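SnoaL-like domain-containing protein (Agrobacterium tumefaciens str. C58, PDB 3DXO) is of unknown function but has the NTF2-like fold of the SnoaL-like family and is probably an isomerase. Local coordinates at residues A14-E19 with Y65-A70; T7-Y12 with T80-R85; E22-L27 with A57-F62. All coordinates share one frame; numbering follows the deposited sequence. Where two conformers were deposited one is given.

Interaction 1. Residues A14-E19 with Y65-A70; sequences AAWNEE and YRFVLA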
loop_
_atom_site.group_PDB
_atom_site.type_symbol
_atom_site.label_atom_id
_atom_site.label_comp_id
_atom_site.label_asym_id
_atom_site.label_seq_id
_atom_site.Cartn_x
_atom_site.Cartn_y
_atom_site.Cartn_z
ATOM N N ALA B 14 -13.660 -12.606 0.338
ATOM C CA ALA B 14 -14.947 -13.316 0.221
ATOM C C ALA B 14 -15.720 -12.824 -1.010
ATOM O O ALA B 14 -16.345 -13.626 -1.732
ATOM C CB ALA B 14 -15.772 -13.123 1.449
ATOM N N ALA B 15 -15.664 -11.513 -1.246
ATOM C CA ALA B 15 -16.314 -10.922 -2.386
ATOM C C ALA B 15 -15.635 -11.418 -3.648
ATOM O O ALA B 15 -16.322 -11.747 -4.579
ATOM C CB ALA B 15 -16.288 -9.398 -2.311
ATOM N N TRP B 16 -14.305 -11.474 -3.692
ATOM C CA TRP B 16 -13.622 -11.940 -4.910
ATOM C C TRP B 16 -13.816 -13.428 -5.172
ATOM O O TRP B 16 -13.722 -13.873 -6.293
ATOM C CB TRP B 16 -12.118 -11.639 -4.876
ATOM C CG TRP B 16 -11.795 -10.233 -5.213
ATOM C CD1 TRP B 16 -11.731 -9.187 -4.354
ATOM C CD2 TRP B 16 -11.509 -9.702 -6.518
ATOM N NE1 TRP B 16 -11.400 -8.037 -5.031
ATOM C CE2 TRP B 16 -11.262 -8.321 -6.359
ATOM C CE3 TRP B 16 -11.381 -10.269 -7.789
ATOM C CZ2 TRP B 16 -10.926 -7.496 -7.421
ATOM C CZ3 TRP B 16 -11.049 -9.453 -8.849
ATOM C CH2 TRP B 16 -10.835 -8.080 -8.667
ATOM N N ASN B 17 -14.062 -14.203 -4.135
ATOM C CA ASN B 17 -14.212 -15.652 -4.289
ATOM C C ASN B 17 -15.633 -16.122 -4.424
ATOM O O ASN B 17 -15.884 -17.313 -4.551
ATOM C CB ASN B 17 -13.585 -16.357 -3.091
ATOM C CG ASN B 17 -12.101 -16.333 -3.136
ATOM O OD1 ASN B 17 -11.501 -16.651 -4.166
ATOM N ND2 ASN B 17 -11.476 -15.997 -2.006
ATOM N N GLU B 18 -16.572 -15.190 -4.330
ATOM C CA GLU B 18 -17.976 -15.511 -4.456
ATOM C C GLU B 18 -18.287 -15.864 -5.915
ATOM O O GLU B 18 -18.070 -15.084 -6.871
ATOM C CB GLU B 18 -18.849 -14.377 -3.939
ATOM C CG GLU B 18 -20.324 -14.576 -4.211
ATOM C CD GLU B 18 -20.867 -15.899 -3.699
ATOM O OE1 GLU B 18 -20.510 -16.306 -2.604
ATOM O OE2 GLU B 18 -21.664 -16.538 -4.388
ATOM N N GLU B 19 -18.808 -17.073 -6.033
ATOM C CA GLU B 19 -19.170 -17.716 -7.287
ATOM C C GLU B 19 -20.395 -17.073 -7.978
ATOM O O GLU B 19 -20.401 -16.876 -9.175
ATOM C CB GLU B 19 -19.382 -19.193 -6.940
ATOM C CG GLU B 19 -19.803 -20.076 -8.009
ATOM C CD GLU B 19 -21.315 -20.140 -8.185
ATOM O OE1 GLU B 19 -22.086 -20.172 -7.206
ATOM O OE2 GLU B 19 -21.719 -20.209 -9.362
ATOM N N TYR B 65 -10.261 -19.971 -10.836
ATOM C CA TYR B 65 -9.189 -19.461 -9.982
ATOM C C TYR B 65 -9.711 -19.000 -8.623
ATOM O O TYR B 65 -10.883 -18.730 -8.464
ATOM C CB TYR B 65 -8.398 -18.356 -10.677
ATOM C CG TYR B 65 -7.473 -18.891 -11.775
ATOM C CD1 TYR B 65 -7.980 -19.279 -12.999
ATOM C CD2 TYR B 65 -6.100 -19.048 -11.563
ATOM C CE1 TYR B 65 -7.166 -19.810 -13.975
ATOM C CE2 TYR B 65 -5.274 -19.565 -12.555
ATOM C CZ TYR B 65 -5.811 -19.942 -13.755
ATOM O OH TYR B 65 -5.018 -20.454 -14.760
ATOM N N ARG B 66 -8.846 -18.990 -7.618
ATOM C CA ARG B 66 -9.233 -18.556 -6.295
ATOM C C ARG B 66 -8.186 -17.620 -5.741
ATOM O O ARG B 66 -7.055 -17.619 -6.193
ATOM C CB ARG B 66 -9.317 -19.746 -5.402
ATOM C CG ARG B 66 -10.477 -20.633 -5.636
ATOM C CD ARG B 66 -10.155 -22.017 -5.122
ATOM N NE ARG B 66 -9.620 -21.903 -3.773
ATOM C CZ ARG B 66 -8.785 -22.780 -3.214
ATOM N NH1 ARG B 66 -8.348 -23.855 -3.917
ATOM N NH2 ARG B 66 -8.364 -22.558 -1.953
ATOM N N PHE B 67 -8.562 -16.836 -4.739
ATOM C CA PHE B 67 -7.649 -15.877 -4.090
ATOM C C PHE B 67 -7.537 -16.243 -2.610
ATOM O O PHE B 67 -8.482 -16.043 -1.882
ATOM C CB PHE B 67 -8.196 -14.450 -4.284
ATOM C CG PHE B 67 -8.552 -14.142 -5.707
ATOM C CD1 PHE B 67 -9.811 -14.428 -6.195
ATOM C CD2 PHE B 67 -7.612 -13.641 -6.570
ATOM C CE1 PHE B 67 -10.145 -14.179 -7.520
ATOM C CE2 PHE B 67 -7.930 -13.376 -7.905
ATOM C CZ PHE B 67 -9.195 -13.651 -8.380
ATOM N N VAL B 68 -6.396 -16.769 -2.178
ATOM C CA VAL B 68 -6.236 -17.254 -0.824
ATOM C C VAL B 68 -5.289 -16.354 -0.046
ATOM O O VAL B 68 -4.216 -15.968 -0.525
ATOM C CB VAL B 68 -5.686 -18.693 -0.840
ATOM C CG1 VAL B 68 -5.506 -19.205 0.550
ATOM C CG2 VAL B 68 -6.597 -19.580 -1.654
ATOM N N LEU B 69 -5.682 -16.056 1.184
ATOM C CA LEU B 69 -4.924 -15.169 2.029
ATOM C C LEU B 69 -3.546 -15.779 2.301
ATOM O O LEU B 69 -3.431 -16.982 2.427
ATOM C CB LEU B 69 -5.697 -14.927 3.328
ATOM C CG LEU B 69 -5.260 -13.865 4.340
ATOM C CD1 LEU B 69 -5.358 -12.436 3.780
ATOM C CD2 LEU B 69 -6.131 -14.018 5.566
ATOM N N ALA B 70 -2.517 -14.932 2.313
ATOM C CA ALA B 70 -1.136 -15.307 2.588
ATOM C C ALA B 70 -0.649 -14.417 3.729
ATOM O O ALA B 70 -0.888 -13.213 3.737
ATOM C CB ALA B 70 -0.271 -15.112 1.364
#

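Interaction 2. Residues T7-Y12 with T80-R85; sequences TIAQTY and TRFSWR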
loop_
_atom_site.group_PDB
_atom_site.type_symbol
_atom_site.label_atom_id
_atom_site.label_comp_id
_atom_site.label_asym_id
_atom_site.label_seq_id
_atom_site.Cartn_x
_atom_site.Cartn_y
_atom_site.Cartn_z
ATOM N N THR B 7 -10.549 -9.548 9.656
ATOM C CA THR B 7 -11.944 -9.511 9.199
ATOM C C THR B 7 -12.052 -8.738 7.869
ATOM O O THR B 7 -12.712 -9.178 6.919
ATOM C CB THR B 7 -12.856 -8.870 10.272
ATOM O OG1 THR B 7 -12.745 -9.625 11.492
ATOM C CG2 THR B 7 -14.294 -8.798 9.807
ATOM N N ILE B 8 -11.373 -7.600 7.798
ATOM C CA ILE B 8 -11.431 -6.780 6.600
ATOM C C ILE B 8 -10.838 -7.561 5.421
ATOM O O ILE B 8 -11.461 -7.622 4.348
ATOM C CB ILE B 8 -10.750 -5.413 6.825
ATOM C CG1 ILE B 8 -11.521 -4.628 7.910
ATOM C CG2 ILE B 8 -10.701 -4.621 5.529
ATOM C CD1 ILE B 8 -10.771 -3.442 8.540
ATOM N N ALA B 9 -9.685 -8.210 5.641
ATOM C CA ALA B 9 -9.036 -8.982 4.584
ATOM C C ALA B 9 -9.976 -10.108 4.131
ATOM O O ALA B 9 -10.205 -10.309 2.926
ATOM C CB ALA B 9 -7.723 -9.532 5.060
ATOM N N GLN B 10 -10.575 -10.789 5.100
ATOM C CA GLN B 10 -11.501 -11.895 4.797
ATOM C C GLN B 10 -12.736 -11.466 4.075
ATOM O O GLN B 10 -13.141 -12.150 3.174
ATOM C CB GLN B 10 -11.923 -12.630 6.057
ATOM C CG GLN B 10 -10.793 -13.419 6.671
ATOM C CD GLN B 10 -11.105 -13.867 8.050
ATOM O OE1 GLN B 10 -11.937 -13.280 8.724
ATOM N NE2 GLN B 10 -10.430 -14.908 8.494
ATOM N N THR B 11 -13.342 -10.360 4.497
ATOM C CA THR B 11 -14.546 -9.802 3.854
ATOM C C THR B 11 -14.215 -9.392 2.423
ATOM O O THR B 11 -15.003 -9.614 1.499
ATOM C CB THR B 11 -15.063 -8.557 4.621
ATOM O OG1 THR B 11 -15.490 -8.946 5.929
ATOM C CG2 THR B 11 -16.211 -7.908 3.890
ATOM N N TYR B 12 -13.041 -8.792 2.247
ATOM C CA TYR B 12 -12.604 -8.377 0.922
ATOM C C TYR B 12 -12.463 -9.610 -0.003
ATOM O O TYR B 12 -13.074 -9.648 -1.077
ATOM C CB TYR B 12 -11.297 -7.576 1.020
ATOM C CG TYR B 12 -10.668 -7.236 -0.304
ATOM C CD1 TYR B 12 -9.816 -8.129 -0.916
ATOM C CD2 TYR B 12 -10.941 -6.036 -0.955
ATOM C CE1 TYR B 12 -9.247 -7.847 -2.123
ATOM C CE2 TYR B 12 -10.375 -5.742 -2.175
ATOM C CZ TYR B 12 -9.518 -6.655 -2.747
ATOM O OH TYR B 12 -8.908 -6.410 -3.965
ATOM N N THR B 80 -5.773 -1.168 6.264
ATOM C CA THR B 80 -5.471 -2.581 6.373
ATOM C C THR B 80 -4.586 -2.988 5.183
ATOM O O THR B 80 -4.760 -2.508 4.077
ATOM C CB THR B 80 -6.757 -3.416 6.388
ATOM O OG1 THR B 80 -7.527 -3.058 7.548
ATOM C CG2 THR B 80 -6.436 -4.911 6.404
ATOM N N ARG B 81 -3.602 -3.835 5.445
ATOM C CA ARG B 81 -2.732 -4.388 4.414
ATOM C C ARG B 81 -2.688 -5.900 4.528
ATOM O O ARG B 81 -2.548 -6.448 5.626
ATOM C CB ARG B 81 -1.296 -3.906 4.549
ATOM C CG ARG B 81 -0.359 -4.717 3.642
ATOM C CD ARG B 81 1.097 -4.347 3.736
ATOM N NE ARG B 81 1.675 -4.613 5.040
ATOM C CZ ARG B 81 2.975 -4.678 5.259
ATOM N NH1 ARG B 81 3.828 -4.545 4.265
ATOM N NH2 ARG B 81 3.431 -4.891 6.478
ATOM N N PHE B 82 -2.763 -6.559 3.382
ATOM C CA PHE B 82 -2.719 -8.005 3.332
ATOM C C PHE B 82 -2.288 -8.475 1.968
ATOM O O PHE B 82 -2.327 -7.716 0.980
ATOM C CB PHE B 82 -4.092 -8.602 3.666
ATOM C CG PHE B 82 -5.176 -8.191 2.723
ATOM C CD1 PHE B 82 -5.436 -8.927 1.581
ATOM C CD2 PHE B 82 -5.940 -7.061 2.975
ATOM C CE1 PHE B 82 -6.458 -8.525 0.680
ATOM C CE2 PHE B 82 -6.938 -6.657 2.093
ATOM C CZ PHE B 82 -7.199 -7.385 0.951
ATOM N N SER B 83 -1.871 -9.736 1.923
ATOM C CA SER B 83 -1.451 -10.372 0.676
ATOM C C SER B 83 -2.212 -11.661 0.442
ATOM O O SER B 83 -2.729 -12.264 1.379
ATOM C CB SER B 83 0.050 -10.602 0.643
ATOM O OG SER B 83 0.701 -9.347 0.560
ATOM N N TRP B 84 -2.297 -12.048 -0.834
ATOM C CA TRP B 84 -3.032 -13.233 -1.238
ATOM C C TRP B 84 -2.324 -13.904 -2.402
ATOM O O TRP B 84 -1.569 -13.258 -3.099
ATOM C CB TRP B 84 -4.464 -12.847 -1.653
ATOM C CG TRP B 84 -4.470 -11.794 -2.678
ATOM C CD1 TRP B 84 -4.565 -10.458 -2.457
ATOM C CD2 TRP B 84 -4.308 -11.961 -4.103
ATOM N NE1 TRP B 84 -4.514 -9.781 -3.656
ATOM C CE2 TRP B 84 -4.341 -10.676 -4.679
ATOM C CE3 TRP B 84 -4.139 -13.066 -4.937
ATOM C CZ2 TRP B 84 -4.186 -10.452 -6.057
ATOM C CZ3 TRP B 84 -4.004 -12.850 -6.322
ATOM C CH2 TRP B 84 -4.031 -11.548 -6.860
ATOM N N ARG B 85 -2.611 -15.187 -2.606
ATOM C CA ARG B 85 -2.058 -15.982 -3.680
ATOM C C ARG B 85 -3.185 -16.392 -4.628
ATOM O O ARG B 85 -4.319 -16.617 -4.192
ATOM C CB ARG B 85 -1.421 -17.253 -3.103
ATOM C CG ARG B 85 -0.332 -17.061 -2.037
ATOM C CD ARG B 85 0.785 -16.147 -2.519
ATOM N NE ARG B 85 1.396 -16.651 -3.735
ATOM C CZ ARG B 85 2.184 -15.943 -4.527
ATOM N NH1 ARG B 85 2.456 -14.685 -4.229
ATOM N NH2 ARG B 85 2.678 -16.488 -5.634
#

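Interaction 3. Residues E22-L27 with A57-F62; sequences ERRRHL and AARQKF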
loop_
_atom_site.group_PDB
_atom_site.type_symbol
_atom_site.label_atom_id
_atom_site.label_comp_id
_atom_site.label_asym_id
_atom_site.label_seq_id
_atom_site.Cartn_x
_atom_site.Cartn_y
_atom_site.Cartn_z
ATOM N N GLU B 22 -24.992 -12.410 -8.195
ATOM C CA GLU B 22 -25.947 -11.736 -7.327
ATOM C C GLU B 22 -25.503 -11.652 -5.894
ATOM O O GLU B 22 -25.579 -10.603 -5.296
ATOM C CB GLU B 22 -27.233 -12.488 -7.323
ATOM C CG GLU B 22 -28.096 -12.152 -8.446
ATOM C CD GLU B 22 -29.333 -11.476 -7.941
ATOM O OE1 GLU B 22 -29.737 -11.798 -6.770
ATOM O OE2 GLU B 22 -29.916 -10.659 -8.718
ATOM N N ARG B 23 -25.063 -12.761 -5.326
ATOM C CA ARG B 23 -24.599 -12.727 -3.965
ATOM C C ARG B 23 -23.467 -11.736 -3.808
ATOM O O ARG B 23 -23.389 -11.035 -2.792
ATOM C CB ARG B 23 -24.161 -14.097 -3.512
ATOM C CG ARG B 23 -25.334 -15.022 -3.365
ATOM C CD ARG B 23 -24.913 -16.353 -2.785
ATOM N NE ARG B 23 -26.075 -17.231 -2.605
ATOM C CZ ARG B 23 -26.070 -18.405 -1.972
ATOM N NH1 ARG B 23 -24.977 -18.838 -1.343
ATOM N NH2 ARG B 23 -27.189 -19.096 -1.874
ATOM N N ARG B 24 -22.622 -11.640 -4.831
ATOM C CA ARG B 24 -21.512 -10.711 -4.801
ATOM C C ARG B 24 -21.965 -9.258 -4.787
ATOM O O ARG B 24 -21.349 -8.445 -4.109
ATOM C CB ARG B 24 -20.659 -10.957 -5.983
ATOM C CG ARG B 24 -19.212 -10.518 -5.820
ATOM C CD ARG B 24 -18.413 -10.864 -7.094
ATOM N NE ARG B 24 -19.068 -12.034 -7.689
ATOM C CZ ARG B 24 -18.667 -12.685 -8.741
ATOM N NH1 ARG B 24 -17.592 -12.317 -9.295
ATOM N NH2 ARG B 24 -19.320 -13.724 -9.202
ATOM N N ARG B 25 -23.023 -8.907 -5.512
ATOM C CA ARG B 25 -23.499 -7.516 -5.443
ATOM C C ARG B 25 -23.875 -7.187 -4.023
ATOM O O ARG B 25 -23.515 -6.148 -3.485
ATOM C CB ARG B 25 -24.689 -7.251 -6.341
ATOM C CG ARG B 25 -24.354 -7.372 -7.761
ATOM C CD ARG B 25 -25.532 -6.986 -8.626
ATOM N NE ARG B 25 -25.281 -7.550 -9.940
ATOM C CZ ARG B 25 -25.891 -8.607 -10.473
ATOM N NH1 ARG B 25 -26.937 -9.231 -9.876
ATOM N NH2 ARG B 25 -25.485 -9.013 -11.679
ATOM N N HIS B 26 -24.593 -8.106 -3.413
ATOM C CA HIS B 26 -25.015 -8.012 -2.008
ATOM C C HIS B 26 -23.801 -7.828 -1.098
ATOM O O HIS B 26 -23.791 -7.019 -0.212
ATOM C CB HIS B 26 -25.839 -9.268 -1.596
ATOM C CG HIS B 26 -25.894 -9.519 -0.114
ATOM N ND1 HIS B 26 -26.707 -8.802 0.742
ATOM C CD2 HIS B 26 -25.243 -10.423 0.658
ATOM C CE1 HIS B 26 -26.533 -9.235 1.976
ATOM N NE2 HIS B 26 -25.656 -10.223 1.952
ATOM N N LEU B 27 -22.761 -8.607 -1.333
ATOM C CA LEU B 27 -21.558 -8.524 -0.497
ATOM C C LEU B 27 -20.838 -7.171 -0.648
ATOM O O LEU B 27 -20.468 -6.566 0.343
ATOM C CB LEU B 27 -20.568 -9.666 -0.813
ATOM C CG LEU B 27 -20.942 -11.133 -0.530
ATOM C CD1 LEU B 27 -19.865 -12.123 -0.995
ATOM C CD2 LEU B 27 -21.251 -11.303 0.945
ATOM N N ALA B 57 -16.042 -9.372 -14.296
ATOM C CA ALA B 57 -15.279 -9.419 -15.550
ATOM C C ALA B 57 -13.953 -10.161 -15.323
ATOM O O ALA B 57 -13.561 -10.992 -16.135
ATOM C CB ALA B 57 -15.042 -8.018 -16.102
ATOM N N ALA B 58 -13.292 -9.869 -14.205
ATOM C CA ALA B 58 -12.021 -10.492 -13.827
ATOM C C ALA B 58 -12.152 -12.013 -13.743
ATOM O O ALA B 58 -11.365 -12.773 -14.315
ATOM C CB ALA B 58 -11.548 -9.924 -12.487
ATOM N N ARG B 59 -13.184 -12.443 -13.043
ATOM C CA ARG B 59 -13.441 -13.858 -12.868
ATOM C C ARG B 59 -13.819 -14.561 -14.130
ATOM O O ARG B 59 -13.450 -15.715 -14.296
ATOM C CB ARG B 59 -14.498 -14.082 -11.806
ATOM C CG ARG B 59 -13.950 -13.778 -10.396
ATOM C CD ARG B 59 -15.035 -13.793 -9.393
ATOM N NE ARG B 59 -15.796 -15.037 -9.474
ATOM C CZ ARG B 59 -15.550 -16.140 -8.769
ATOM N NH1 ARG B 59 -14.600 -16.177 -7.853
ATOM N NH2 ARG B 59 -16.297 -17.211 -8.967
ATOM N N GLN B 60 -14.529 -13.890 -15.029
ATOM C CA GLN B 60 -14.847 -14.504 -16.316
ATOM C C GLN B 60 -13.580 -14.771 -17.115
ATOM O O GLN B 60 -13.533 -15.735 -17.868
ATOM C CB GLN B 60 -15.887 -13.700 -17.095
ATOM C CG GLN B 60 -17.230 -13.777 -16.355
ATOM C CD GLN B 60 -18.433 -13.142 -17.047
ATOM O OE1 GLN B 60 -18.384 -12.727 -18.203
ATOM N NE2 GLN B 60 -19.531 -13.089 -16.326
ATOM N N LYS B 61 -12.542 -13.960 -16.928
ATOM C CA LYS B 61 -11.268 -14.206 -17.603
ATOM C C LYS B 61 -10.402 -15.263 -16.894
ATOM O O LYS B 61 -9.507 -15.831 -17.505
ATOM C CB LYS B 61 -10.474 -12.929 -17.715
ATOM C CG LYS B 61 -11.171 -11.873 -18.548
ATOM C CD LYS B 61 -10.323 -10.592 -18.585
ATOM C CE LYS B 61 -11.001 -9.472 -19.329
ATOM N NZ LYS B 61 -10.108 -8.298 -19.446
ATOM N N PHE B 62 -10.658 -15.525 -15.620
ATOM C CA PHE B 62 -9.901 -16.525 -14.865
ATOM C C PHE B 62 -10.830 -17.489 -14.157
ATOM O O PHE B 62 -10.797 -17.572 -12.954
ATOM C CB PHE B 62 -9.007 -15.836 -13.827
ATOM C CG PHE B 62 -7.807 -15.124 -14.428
ATOM C CD1 PHE B 62 -7.938 -13.884 -15.021
ATOM C CD2 PHE B 62 -6.516 -15.710 -14.357
ATOM C CE1 PHE B 62 -6.783 -13.215 -15.553
ATOM C CE2 PHE B 62 -5.367 -15.079 -14.891
ATOM C CZ PHE B 62 -5.496 -13.839 -15.500
#

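Interaction 1. Residues A14-E19 with Y65-A70
N17 and F67 meet through a pair of hydrogen bonds that use both ends of one side-chain amide. The backbone N of F67 donates to OD1 of N17 over 3.0 Å, arriving in the carbonyl plane on a lone pair, with an N-H...O angle of 164°. In return ND2 of N17 donates to the carbonyl O of the same F67, also at 3.0 Å. This second bond is almost straight, and its acceptor lies in the plane of the amide, although the donor is tilted somewhat from the F67 carbonyl plane. With both ends held, the amide is fixed against rotation. CG of N17 stands anti to its own carbonyl carbon (chi1 -74°), which turns the amide from the last turn of the helix toward the strand. The same OD1 also comes to the edge of the F67 ring, 3.5 Å from CD1.

Strand 66-76 is the outermost strand on its side of the sheet within the chain. R66, V68 and A70 bond through their backbones to strand 79-87, while F67 presents its N and O to the other side, where the N17 amide takes the place a further strand would fill. This joins the last turn of helix 3-17 to the border of the curved sheet in the NTF2-like fold.

Beside the amide, W16 forms a T-shaped pair with F67. The edge of the indole's six-membered ring points at the face of the phenyl ring, with centroids 5.5 Å apart and planes at 66°. CE3 of W16 leads at 4.1 Å from F67 CZ, while W16 CB rests 3.9 Å from F67 CD1. Farther out, M54, I55 and A58 of helix 47-61 pack on W16. F67 also touches L13 and L86 and meets W84 edge-to-face.

Interaction 2. Residues T7-Y12 with T80-R85
A9 and F82, with CA atoms 6.5 Å apart, lie where helix 7-12 passes over strand 80-85. The two axes approach to 8.7 Å and run in the same general sense, crossing at -55°. F82 fills most of this gap. Its CG is placed between the backbone N and the carbonyl carbon (chi1 61°), and the ring stands up against the helix. The A9 methyl lies over one face of that ring, displaced toward the rim, in a CH-pi contact with CB 4.0 Å from the centroid.

A turn later Y12 meets the edge of F82. Here CD1 of Y12 lies against F82 CZ, and the ring planes are inclined at 59°, with centroids 5.2 Å apart. This is the helix-on-sheet core of the NTF2-like fold, with helix 3-17 lying against the concave face of the sheet. V101 and D99 of strand 93-103 and P73 of strand 66-76 also touch F82.

Toward the start of the strand, I8 CD1 reaches 3.4 Å from T80 OG1, a hydroxyl that is itself hydrogen-bonded to H5 ND1. The hydroxyl of Y12 makes a weak hydrogen bond to a bound di(hydroxyethyl)ether (PEG), probably from the crystallisation liquor.

Interaction 3. Residues E22-L27 with A57-F62
R59 meets R24 from the neighbouring helix, and these two arginines make the whole contact between helices 22-27 and 57-61. The backbones stay well separated, 11.8 Å between the CA atoms of R24 and R59, and only the long side chains bridge the gap.

R59 lies near the end of its helix, its chain extended at first and then bent at chi3 (53°), so that CD and NE turn toward R24. The R24 chain, buried, sets out with CG anti to the backbone N (chi1 -155°), runs straight as far as CD and then bends at chi3, which brings NH1 against the bend of R59. NH1 of R24 lies about 3.3 Å from R59 NE and nearer still to CD, so its exact placing is uncertain at this resolution. NH1 and NE are both donors and form no hydrogen bond. The guanidinium planes stand 83° apart, nearly perpendicular, and neither group stacks on the other. Two like charges this close would be expected to repel, but NH1 of R59 is hydrogen-bonded to the carbonyl O of W16, in the last turn of helix 3-17. R24 NH2 lies close to the carbonyl oxygens of E18 and E19, whose negative ends would probably ease the charge.

Beyond R59, K61 gives its NZ to a PEG molecule, probably from the crystallisation liquor, by a hydrogen bond. At F62 the chain leaves helical geometry, and the F62 ring meets Y65 edge-to-face before strand 66-76 begins.

The two arginine side chains span the gap between helices 21-31 and 47-61, beside the turn after helix 3-17, in the α+β NTF2-like fold, where helices pack against a strongly curved sheet.

From the N terminus, helix 3-17 contributes first to interaction 2 (7-12) and then to interaction 1 (14-19), and helix 21-31 contributes to interaction 3 (22-27). The partners return in reverse order: 57-62, 65-70 and 80-85. The three loops are therefore concentric without crossing, interaction 3 innermost and interaction 2 outermost. Interactions 1 and 2 pin one helix to the neighbouring strands 66-76 and 79-87, whose backbones are probably hydrogen-bonded between V68 O and R85 N. Interaction 3 joins the other two helices and borders interaction 1 at W16 and E18. It does not reach interaction 2, their centres being about 17 Å apart on opposite sides of the chain's centre.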